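Local coordinates for protein DyP2 (PDB 4G2C) that probably acts as a haem-dependent dye-decolourising peroxidase with multifunctional oxidative activity, in a bacterium that reacts with lignin, at residues Trp156-Tyr160 with Val196-Ser200; Ala133-Phe137 with Asn411-Glu417; Gly268-Arg274 with Gly478-Met484; Pro56-Lys60 with Leu250-Leu254. One frame throughout, in Å; residues are numbered along the deposited sequence.

Interaction 1. Residues Trp156-Tyr160 with Val196-Ser200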
# COMPACT_ATOMS: atom_id res chain seq x y z
N TRP A 156 18.77 0.90 9.51
CA TRP A 156 17.38 0.59 9.88
C TRP A 156 17.19 0.66 11.39
O TRP A 156 18.15 0.53 12.14
CB TRP A 156 17.00 -0.81 9.42
CG TRP A 156 16.91 -1.01 7.94
CD1 TRP A 156 17.24 -0.12 6.97
CD2 TRP A 156 16.44 -2.19 7.27
NE1 TRP A 156 17.01 -0.67 5.73
CE2 TRP A 156 16.52 -1.94 5.89
CE3 TRP A 156 15.96 -3.43 7.71
CZ2 TRP A 156 16.13 -2.88 4.93
CZ3 TRP A 156 15.59 -4.37 6.76
CH2 TRP A 156 15.68 -4.09 5.39
N GLU A 157 15.96 0.85 11.84
CA GLU A 157 15.67 0.73 13.27
C GLU A 157 16.02 -0.67 13.77
O GLU A 157 15.98 -1.65 13.01
CB GLU A 157 14.22 1.12 13.60
CG GLU A 157 13.88 2.58 13.23
CD GLU A 157 12.45 3.00 13.56
OE1 GLU A 157 11.63 2.15 13.94
OE2 GLU A 157 12.16 4.21 13.45
N GLY A 158 16.37 -0.76 15.05
CA GLY A 158 16.91 -1.96 15.64
C GLY A 158 16.13 -3.24 15.40
O GLY A 158 16.70 -4.25 15.00
N HIS A 159 14.82 -3.20 15.63
CA HIS A 159 14.01 -4.41 15.48
C HIS A 159 13.95 -4.97 14.05
O HIS A 159 13.77 -6.17 13.87
CB HIS A 159 12.61 -4.26 16.09
CG HIS A 159 11.86 -3.04 15.64
ND1 HIS A 159 12.35 -1.76 15.81
CD2 HIS A 159 10.65 -2.90 15.05
CE1 HIS A 159 11.47 -0.89 15.33
NE2 HIS A 159 10.43 -1.56 14.87
N TYR A 160 14.16 -4.12 13.04
CA TYR A 160 14.18 -4.57 11.64
C TYR A 160 15.53 -5.18 11.24
O TYR A 160 15.66 -5.78 10.17
CB TYR A 160 13.76 -3.45 10.67
CG TYR A 160 12.34 -2.97 10.91
CD1 TYR A 160 11.26 -3.77 10.58
CD2 TYR A 160 12.09 -1.74 11.49
CE1 TYR A 160 9.95 -3.35 10.83
CE2 TYR A 160 10.78 -1.31 11.73
CZ TYR A 160 9.72 -2.13 11.40
OH TYR A 160 8.42 -1.73 11.64
N VAL A 196 9.90 -9.52 18.76
CA VAL A 196 11.14 -8.80 18.49
C VAL A 196 10.89 -7.34 18.17
O VAL A 196 11.83 -6.54 18.14
CB VAL A 196 11.93 -9.43 17.33
CG1 VAL A 196 11.67 -10.93 17.25
CG2 VAL A 196 11.58 -8.76 16.02
N GLY A 197 9.63 -6.99 17.92
CA GLY A 197 9.29 -5.64 17.52
C GLY A 197 7.80 -5.42 17.42
O GLY A 197 7.04 -6.37 17.20
N GLU A 198 7.38 -4.17 17.57
CA GLU A 198 5.96 -3.81 17.50
C GLU A 198 5.80 -2.44 16.85
O GLU A 198 6.69 -1.60 16.95
CB GLU A 198 5.35 -3.81 18.90
CG GLU A 198 3.93 -3.27 18.97
CD GLU A 198 3.23 -3.57 20.30
OE1 GLU A 198 3.86 -4.18 21.20
OE2 GLU A 198 2.05 -3.18 20.45
N GLU A 199 4.68 -2.21 16.17
CA GLU A 199 4.34 -0.89 15.65
C GLU A 199 2.86 -0.65 15.89
O GLU A 199 2.08 -1.59 16.03
CB GLU A 199 4.65 -0.77 14.14
CG GLU A 199 6.07 -1.14 13.70
CD GLU A 199 7.10 -0.06 13.99
OE1 GLU A 199 6.70 1.06 14.39
OE2 GLU A 199 8.32 -0.32 13.81
N SER A 200 2.46 0.62 15.94
CA SER A 200 1.05 0.96 16.06
C SER A 200 0.64 1.87 14.91
O SER A 200 1.30 2.88 14.62
CB SER A 200 0.74 1.61 17.41
OG SER A 200 1.29 0.84 18.49
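His159 and Tyr160 both hydrogen-bond to a single oxygen, OE2 of Glu199. The imidazole offers NE2 to Glu199 OE2 at 2.7 Å in an almost straight bond (N-H...O 174°), with the oxygen at the ring edge and in the ring plane. Tyr160 OH donates to the same OE2 at 2.6 Å. Both donors stand well out of the carboxylate plane and on opposite faces of it, so OE2 is gripped between them. The tyrosine ring itself lies nearly parallel to the carboxylate (planes 7° apart). Glu199 brings the acceptor into place by folding its chain at CB-CG (chi2 -78°).

Charge is the second element. Glu157 OE1 comes to 4.1 Å from Glu199 OE2, but Lys275 makes a salt bridge to a carboxylate oxygen of each and probably offsets the repulsion. With an alanine at Glu199, His159 and Tyr160 would probably lose their common acceptor and Lys275 one of its anionic partners.

The strand side belongs to the antiparallel sheet of the DyP alpha+beta barrel domain, where Val196 and Gly197 form a classic beta bulge opposite Phe71 of strand 66-74.

Van der Waals contact fills in beside the bulge. His159 CB rests 3.2 Å from Val196 O and 3.9 Å from Gly197 CA. A side chain on Gly197 would run into His159 CD2. Val196 CG2 reaches His159 O at 4.0 Å.

Interaction 2. Residues Ala133-Phe137 with Asn411-Glu417. With ACT (acetate ion), chain E.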
# COMPACT_ATOMS: atom_id res chain seq x y z
N ALA A 133 7.77 -19.90 -3.18
CA ALA A 133 9.05 -19.86 -3.88
C ALA A 133 9.44 -18.51 -4.50
O ALA A 133 10.51 -18.39 -5.09
CB ALA A 133 9.15 -21.02 -4.91
N ASP A 134 8.61 -17.49 -4.38
CA ASP A 134 9.01 -16.18 -4.88
C ASP A 134 10.45 -15.87 -4.41
O ASP A 134 10.75 -15.94 -3.22
CB ASP A 134 8.06 -15.08 -4.43
CG ASP A 134 8.52 -13.70 -4.85
OD1 ASP A 134 9.46 -13.17 -4.22
OD2 ASP A 134 7.98 -13.15 -5.84
N PRO A 135 11.35 -15.55 -5.35
CA PRO A 135 12.76 -15.36 -4.99
C PRO A 135 13.05 -14.10 -4.15
O PRO A 135 14.05 -14.09 -3.45
CB PRO A 135 13.47 -15.30 -6.36
CG PRO A 135 12.43 -14.84 -7.31
CD PRO A 135 11.11 -15.39 -6.80
N SER A 136 12.19 -13.08 -4.20
CA SER A 136 12.37 -11.92 -3.34
C SER A 136 11.99 -12.28 -1.92
O SER A 136 12.70 -11.96 -0.96
CB SER A 136 11.53 -10.75 -3.82
OG SER A 136 11.82 -10.48 -5.17
N PHE A 137 10.84 -12.95 -1.81
CA PHE A 137 10.41 -13.52 -0.54
C PHE A 137 11.50 -14.39 0.07
O PHE A 137 11.83 -14.23 1.24
CB PHE A 137 9.14 -14.34 -0.73
CG PHE A 137 8.76 -15.15 0.48
CD1 PHE A 137 8.24 -14.54 1.61
CD2 PHE A 137 8.90 -16.52 0.48
CE1 PHE A 137 7.86 -15.29 2.71
CE2 PHE A 137 8.54 -17.28 1.57
CZ PHE A 137 8.02 -16.67 2.69
N ASN A 411 3.31 -11.69 -6.84
CA ASN A 411 4.67 -11.77 -7.37
C ASN A 411 5.41 -10.50 -6.94
O ASN A 411 5.23 -9.44 -7.53
CB ASN A 411 4.65 -11.89 -8.90
CG ASN A 411 6.05 -11.95 -9.52
OD1 ASN A 411 6.99 -11.34 -9.03
ND2 ASN A 411 6.17 -12.68 -10.62
N LEU A 412 6.21 -10.62 -5.89
CA LEU A 412 6.87 -9.46 -5.28
C LEU A 412 7.81 -8.76 -6.25
O LEU A 412 7.90 -7.54 -6.27
CB LEU A 412 7.63 -9.86 -4.01
CG LEU A 412 6.79 -10.06 -2.75
CD1 LEU A 412 7.60 -10.80 -1.67
CD2 LEU A 412 6.26 -8.72 -2.23
N GLY A 413 8.53 -9.54 -7.05
CA GLY A 413 9.47 -8.92 -7.97
C GLY A 413 8.74 -8.13 -9.03
O GLY A 413 9.23 -7.09 -9.51
N ASN A 414 7.56 -8.60 -9.43
CA ASN A 414 6.89 -7.99 -10.57
C ASN A 414 5.89 -6.92 -10.17
O ASN A 414 5.26 -6.30 -11.02
CB ASN A 414 6.18 -9.05 -11.42
CG ASN A 414 5.75 -8.53 -12.79
OD1 ASN A 414 6.55 -7.93 -13.52
ND2 ASN A 414 4.49 -8.74 -13.13
N GLN A 415 5.73 -6.72 -8.86
CA GLN A 415 4.70 -5.84 -8.35
C GLN A 415 5.30 -4.77 -7.44
O GLN A 415 5.65 -3.69 -7.93
CB GLN A 415 3.56 -6.62 -7.69
CG GLN A 415 2.55 -7.18 -8.69
CD GLN A 415 1.49 -8.04 -8.04
OE1 GLN A 415 1.81 -9.05 -7.41
NE2 GLN A 415 0.23 -7.62 -8.16
N PHE A 416 5.47 -5.04 -6.14
CA PHE A 416 6.07 -3.99 -5.30
C PHE A 416 7.45 -3.59 -5.80
O PHE A 416 7.71 -2.41 -6.01
CB PHE A 416 6.19 -4.33 -3.82
CG PHE A 416 7.18 -3.44 -3.11
CD1 PHE A 416 6.86 -2.12 -2.81
CD2 PHE A 416 8.47 -3.89 -2.82
CE1 PHE A 416 7.77 -1.27 -2.21
CE2 PHE A 416 9.40 -3.05 -2.22
CZ PHE A 416 9.05 -1.74 -1.91
N GLU A 417 8.35 -4.57 -5.96
CA GLU A 417 9.72 -4.26 -6.37
C GLU A 417 9.84 -3.66 -7.76
O GLU A 417 10.65 -2.78 -7.97
CB GLU A 417 10.62 -5.49 -6.27
CG GLU A 417 10.77 -6.02 -4.85
CD GLU A 417 11.74 -7.16 -4.80
OE1 GLU A 417 11.91 -7.82 -5.85
OE2 GLU A 417 12.36 -7.36 -3.72
C ACT E . 1.21 -10.32 -11.48
O ACT E . 0.41 -10.30 -12.46
OXT ACT E . 2.33 -9.74 -11.58
CH3 ACT E . 0.85 -11.01 -10.21
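Ser136, Leu412 and Asp134 carry this contact between the start of helix 135-139 and the turn leading into helix 416-424. Ser136 OG donates to Glu417 OE1 at 2.7 Å, approaching from above the carboxylate plane; the same OE1 also takes a salt bridge from Lys147. Ser136 CB lies 4.0 Å from Leu412 CB. Leu412 pushes CD1 against the first turn of the helix, 3.9 Å from Phe137 N and 4.0 Å from Phe137 CB.

Asp134 crosses Leu412 at about a right angle and divides its oxygens between the two segments. OD1 accepts from Phe137 N at 2.8 Å (170°) through its anti lone pair, and more weakly from Ser136 N. OD2 takes a weak bond from Leu412 N at 3.1 Å. CG stands opposite the backbone N (chi1 176°), which sets the carboxylate over these amides. Exchanging Asp134 for an alanine is likely to leave Phe137 N and Leu412 N without this acceptor and to weaken the helix start.

Asn414 ND2 holds an acetate, probably from the crystallisation liquor, by OXT at 2.8 Å. By its OD1 bonds Asp134 is the helix N-cap, Asn411 OD1 accepts from Asn414 N in an Asx motif, and the turn delivers Phe416 to the haem pocket.

Interaction 3. Residues Gly268-Arg274 with Gly478-Met484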
# COMPACT_ATOMS: atom_id res chain seq x y z
N GLY A 268 -2.89 -18.16 -0.55
CA GLY A 268 -2.31 -17.09 0.24
C GLY A 268 -1.84 -15.93 -0.62
O GLY A 268 -2.16 -15.84 -1.80
N SER A 269 -1.09 -15.02 -0.00
CA SER A 269 -0.53 -13.90 -0.72
C SER A 269 0.76 -13.41 -0.05
O SER A 269 0.89 -13.47 1.17
CB SER A 269 -1.57 -12.77 -0.80
OG SER A 269 -1.14 -11.75 -1.68
N TYR A 270 1.72 -12.94 -0.86
CA TYR A 270 2.92 -12.26 -0.38
C TYR A 270 2.62 -10.85 0.15
O TYR A 270 1.76 -10.11 -0.38
CB TYR A 270 3.99 -12.19 -1.47
CG TYR A 270 4.47 -13.53 -1.92
CD1 TYR A 270 5.41 -14.25 -1.17
CD2 TYR A 270 3.98 -14.10 -3.09
CE1 TYR A 270 5.84 -15.50 -1.59
CE2 TYR A 270 4.42 -15.33 -3.52
CZ TYR A 270 5.34 -16.03 -2.76
OH TYR A 270 5.76 -17.27 -3.18
N PHE A 271 3.36 -10.47 1.20
CA PHE A 271 3.05 -9.28 1.98
C PHE A 271 4.30 -8.45 2.17
O PHE A 271 5.31 -8.96 2.67
CB PHE A 271 2.48 -9.71 3.34
CG PHE A 271 2.05 -8.58 4.24
CD1 PHE A 271 0.94 -7.81 3.93
CD2 PHE A 271 2.73 -8.33 5.43
CE1 PHE A 271 0.54 -6.79 4.77
CE2 PHE A 271 2.33 -7.32 6.27
CZ PHE A 271 1.24 -6.55 5.95
N VAL A 272 4.25 -7.19 1.74
CA VAL A 272 5.36 -6.26 1.95
C VAL A 272 5.04 -5.41 3.16
O VAL A 272 3.97 -4.82 3.21
CB VAL A 272 5.52 -5.27 0.77
CG1 VAL A 272 6.86 -4.52 0.88
CG2 VAL A 272 5.40 -5.96 -0.56
N PHE A 273 5.95 -5.37 4.13
CA PHE A 273 5.87 -4.38 5.21
C PHE A 273 7.11 -3.49 5.17
O PHE A 273 8.24 -3.99 5.21
CB PHE A 273 5.75 -5.06 6.59
CG PHE A 273 5.53 -4.08 7.72
CD1 PHE A 273 6.58 -3.29 8.18
CD2 PHE A 273 4.28 -3.92 8.28
CE1 PHE A 273 6.38 -2.36 9.20
CE2 PHE A 273 4.07 -3.00 9.31
CZ PHE A 273 5.12 -2.22 9.76
N ARG A 274 6.91 -2.18 5.07
CA ARG A 274 8.01 -1.21 5.08
C ARG A 274 7.62 0.03 5.91
O ARG A 274 6.63 0.70 5.60
CB ARG A 274 8.36 -0.76 3.66
CG ARG A 274 9.28 -1.67 2.86
CD ARG A 274 9.18 -1.38 1.34
NE ARG A 274 9.92 -0.18 0.93
CZ ARG A 274 11.23 -0.20 0.67
NH1 ARG A 274 11.90 -1.33 0.78
NH2 ARG A 274 11.86 0.91 0.30
N GLY A 478 13.08 0.33 7.78
CA GLY A 478 13.17 -1.11 7.96
C GLY A 478 11.88 -1.78 7.54
O GLY A 478 10.81 -1.17 7.54
N GLY A 479 11.97 -3.06 7.17
CA GLY A 479 10.82 -3.79 6.69
C GLY A 479 11.17 -5.22 6.40
O GLY A 479 12.34 -5.61 6.57
N GLU A 480 10.19 -6.02 5.97
CA GLU A 480 10.44 -7.43 5.64
C GLU A 480 9.36 -7.99 4.72
O GLU A 480 8.28 -7.40 4.58
CB GLU A 480 10.55 -8.28 6.93
CG GLU A 480 10.84 -9.76 6.72
CD GLU A 480 12.11 -10.04 5.91
OE1 GLU A 480 13.20 -10.17 6.50
OE2 GLU A 480 12.01 -10.16 4.67
N TYR A 481 9.65 -9.13 4.08
CA TYR A 481 8.67 -9.80 3.23
C TYR A 481 8.09 -11.03 3.91
O TYR A 481 8.82 -11.79 4.55
CB TYR A 481 9.28 -10.25 1.90
CG TYR A 481 9.81 -9.16 1.02
CD1 TYR A 481 9.12 -7.97 0.84
CD2 TYR A 481 11.03 -9.32 0.36
CE1 TYR A 481 9.61 -6.97 0.01
CE2 TYR A 481 11.54 -8.33 -0.47
CZ TYR A 481 10.83 -7.15 -0.64
OH TYR A 481 11.32 -6.16 -1.47
N PHE A 482 6.79 -11.23 3.75
CA PHE A 482 6.06 -12.33 4.39
C PHE A 482 5.10 -13.02 3.40
O PHE A 482 4.92 -12.59 2.27
CB PHE A 482 5.21 -11.79 5.54
CG PHE A 482 5.98 -11.06 6.63
CD1 PHE A 482 6.33 -9.72 6.48
CD2 PHE A 482 6.29 -11.69 7.82
CE1 PHE A 482 7.00 -9.04 7.48
CE2 PHE A 482 6.96 -11.01 8.82
CZ PHE A 482 7.32 -9.69 8.66
N PHE A 483 4.45 -14.08 3.85
CA PHE A 483 3.40 -14.71 3.10
C PHE A 483 2.25 -14.90 4.08
O PHE A 483 2.44 -15.45 5.16
CB PHE A 483 3.90 -16.06 2.57
CG PHE A 483 2.93 -16.77 1.68
CD1 PHE A 483 2.71 -16.34 0.38
CD2 PHE A 483 2.25 -17.89 2.12
CE1 PHE A 483 1.81 -17.00 -0.47
CE2 PHE A 483 1.36 -18.57 1.28
CZ PHE A 483 1.14 -18.12 -0.01
N MET A 484 1.05 -14.42 3.74
CA MET A 484 -0.12 -14.81 4.52
C MET A 484 -0.65 -16.13 3.95
O MET A 484 -1.18 -16.17 2.85
CB MET A 484 -1.24 -13.76 4.53
CG MET A 484 -0.82 -12.31 4.45
SD MET A 484 0.29 -11.62 5.70
CE MET A 484 1.86 -12.20 5.11
O HOH W 1 11.67 -4.10 0.77
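Ser269, Phe271 and Phe273 pair with Met484, Phe482 and Glu480 as three antiparallel hydrogen-bonded pairs, each with a backbone bond in both directions; Met484 N to Ser269 O is 2.7 Å and Phe273 N to Glu480 O is 3.1 Å. The non-hydrogen-bonded pairs Tyr270-Phe483 and Val272-Tyr481 alternate with them, and Arg274-Gly479 follows at the end. The N-to-C directions of the two segments make 155°, a twisted antiparallel pair. Gly479 suits its place because a side chain there would strike Phe273 O.

On the Tyr270 face, Phe483 sends its edge toward the tyrosine ring in an edge-to-face pair, centroids 5.0 Å apart and planes at 62°, with Phe483 CD1 over one face of the ring. Phe483 can lean across because its CG lies opposite the backbone N (chi1 -175°). Further along, Val272 CG1 meets the edge of Tyr481 at CE1, 3.8 Å away. On the other face Phe271 CD2 touches Phe482 CD1 at 4.0 Å, and Met484 SD sits obliquely 4.3 Å from the Phe271 ring centroid, a Met-aromatic contact, although the modelled end of Met484 is uncertain.

One water joins Arg274 NH1 (2.8 Å) to Tyr481 OH (3.1 Å). In the next shell, Glu417 bonds weakly to Tyr481 OH, and Tyr270 OH pairs with Asp134 N. Phe271 and Phe482 also touch Leu169 and Val167 of strand 166-172, joining the two large sheets. The Phe271 face is mostly apolar at its centre, flanked by Ser269 and Glu480, while the other brings the Arg274 side chain close to the haem, salt-bridged to Asp150 and water-linked to Tyr481.

Interaction 4. Residues Pro56-Lys60 with Leu250-Leu254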
# COMPACT_ATOMS: atom_id res chain seq x y z
N PRO A 56 -8.78 -12.54 5.68
CA PRO A 56 -9.30 -11.20 5.39
C PRO A 56 -8.16 -10.24 4.99
O PRO A 56 -6.97 -10.55 5.15
CB PRO A 56 -9.88 -10.75 6.74
CG PRO A 56 -10.07 -11.99 7.53
CD PRO A 56 -9.00 -12.92 7.08
N ASN A 57 -8.56 -9.07 4.50
CA ASN A 57 -7.64 -7.97 4.19
C ASN A 57 -6.93 -8.14 2.85
O ASN A 57 -6.22 -7.24 2.40
CB ASN A 57 -6.64 -7.74 5.33
CG ASN A 57 -5.99 -6.35 5.27
OD1 ASN A 57 -6.62 -5.36 4.88
ND2 ASN A 57 -4.73 -6.28 5.65
N ILE A 58 -7.13 -9.29 2.19
CA ILE A 58 -6.40 -9.56 0.97
C ILE A 58 -7.21 -9.16 -0.27
O ILE A 58 -6.83 -8.23 -0.97
CB ILE A 58 -5.92 -11.04 0.89
CG1 ILE A 58 -4.92 -11.33 2.02
CG2 ILE A 58 -5.27 -11.31 -0.45
CD1 ILE A 58 -4.68 -12.84 2.29
N LEU A 59 -8.31 -9.84 -0.53
CA LEU A 59 -9.17 -9.49 -1.67
C LEU A 59 -9.94 -8.18 -1.43
O LEU A 59 -10.44 -7.55 -2.36
CB LEU A 59 -10.15 -10.63 -2.00
CG LEU A 59 -9.66 -11.96 -2.58
CD1 LEU A 59 -10.80 -12.94 -2.68
CD2 LEU A 59 -8.98 -11.80 -3.97
N LYS A 60 -10.03 -7.78 -0.17
CA LYS A 60 -10.76 -6.58 0.22
C LYS A 60 -10.17 -6.07 1.53
O LYS A 60 -10.11 -6.82 2.50
CB LYS A 60 -12.23 -6.94 0.45
CG LYS A 60 -13.07 -5.85 1.10
CD LYS A 60 -13.80 -5.09 0.04
CE LYS A 60 -14.58 -3.94 0.60
NZ LYS A 60 -14.69 -2.90 -0.45
N LEU A 250 -7.91 -12.44 -10.01
CA LEU A 250 -7.42 -13.05 -8.78
C LEU A 250 -5.93 -13.37 -8.81
O LEU A 250 -5.24 -13.26 -7.79
CB LEU A 250 -8.21 -14.32 -8.44
CG LEU A 250 -9.70 -14.12 -8.17
CD1 LEU A 250 -10.34 -15.45 -7.74
CD2 LEU A 250 -9.90 -13.06 -7.10
N GLU A 251 -5.41 -13.76 -9.97
CA GLU A 251 -3.98 -14.07 -10.07
C GLU A 251 -3.09 -12.86 -9.76
O GLU A 251 -1.88 -12.99 -9.61
CB GLU A 251 -3.63 -14.61 -11.46
CG GLU A 251 -3.75 -13.55 -12.56
CD GLU A 251 -3.68 -14.15 -13.96
OE1 GLU A 251 -3.25 -15.31 -14.09
OE2 GLU A 251 -4.06 -13.46 -14.92
N GLN A 252 -3.66 -11.67 -9.69
CA GLN A 252 -2.85 -10.48 -9.39
C GLN A 252 -2.60 -10.31 -7.88
O GLN A 252 -1.97 -9.35 -7.46
CB GLN A 252 -3.46 -9.21 -9.99
CG GLN A 252 -2.45 -8.06 -10.12
CD GLN A 252 -2.73 -7.14 -11.29
OE1 GLN A 252 -3.26 -7.57 -12.32
NE2 GLN A 252 -2.39 -5.87 -11.14
N VAL A 253 -3.09 -11.24 -7.06
CA VAL A 253 -2.90 -11.14 -5.63
C VAL A 253 -2.80 -12.52 -4.98
O VAL A 253 -2.03 -12.71 -4.05
CB VAL A 253 -4.01 -10.29 -4.96
CG1 VAL A 253 -5.38 -10.96 -5.10
CG2 VAL A 253 -3.68 -10.01 -3.51
N LEU A 254 -3.57 -13.49 -5.47
CA LEU A 254 -3.61 -14.80 -4.84
C LEU A 254 -2.54 -15.75 -5.38
O LEU A 254 -2.21 -15.73 -6.58
CB LEU A 254 -4.97 -15.45 -4.99
CG LEU A 254 -6.16 -14.72 -4.36
CD1 LEU A 254 -7.44 -15.53 -4.57
CD2 LEU A 254 -5.90 -14.49 -2.87
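Ile58 and Leu59 meet Leu250, Val253 and Leu254 through methyl groups, and no flat side-chain group stands between the two segments; the flat groups are neighbours, the side chains of Phe408 and Phe226, which border the cluster. Leu59 CD2 is the hub. It presses on Leu250 CD2 at 3.5 Å, tighter than usual for two carbons, and also lies 3.9 Å from Val253 CG1 and 4.1 Å from Leu254 CD1. Ile58 uses its CG2 branch, 3.7 Å from Val253 CG2 and 4.0 Å from Leu254 CD2.

Val253 serves both partners because its methyls diverge: CG1 falls between backbone N and carbonyl carbon (chi1 65°) and faces Leu59, while CG2 faces Ile58. The shape of 250-254 comes from Leu250 O, which accepts from both Val253 N and Leu254 N, the latter at 2.9 Å, so the chain folds back after the 3-10 segment 250-252 and turns Leu250, Val253 and Leu254 toward Ile58 and Leu59. Polar backbone atoms are met from outside: Val253 O accepts from Ser269 OG, and Arg376 bonds to Asn57 O and Ile58 O. This is a buried aliphatic cluster between two loops, tying the link from helix 45-53 to strand 66-74 onto the approach to strand 255-256, well away from the haem.

In the fold
From the N terminus, Pro56-Lys60 opens interaction 4, which closes at 250-254. Interaction 2 opens within that span at 133-137 but closes only at 411-417, so the two cross. Interaction 1, from 156-160 to 196-200, falls entirely inside both larger loops. Interaction 3 starts at 268-274, after interaction 4 has ended, and reaches 478-484 beyond the close of interaction 2, which it therefore crosses. Its paired strands form the hub in space: interaction 1 touches their Phe273-Gly479 end, interaction 4 the Ser269-Met484 end, and interaction 2 the haem-side face. Together they bind the first sheet, the haem-side sheet and the surrounding helices and loops into one body.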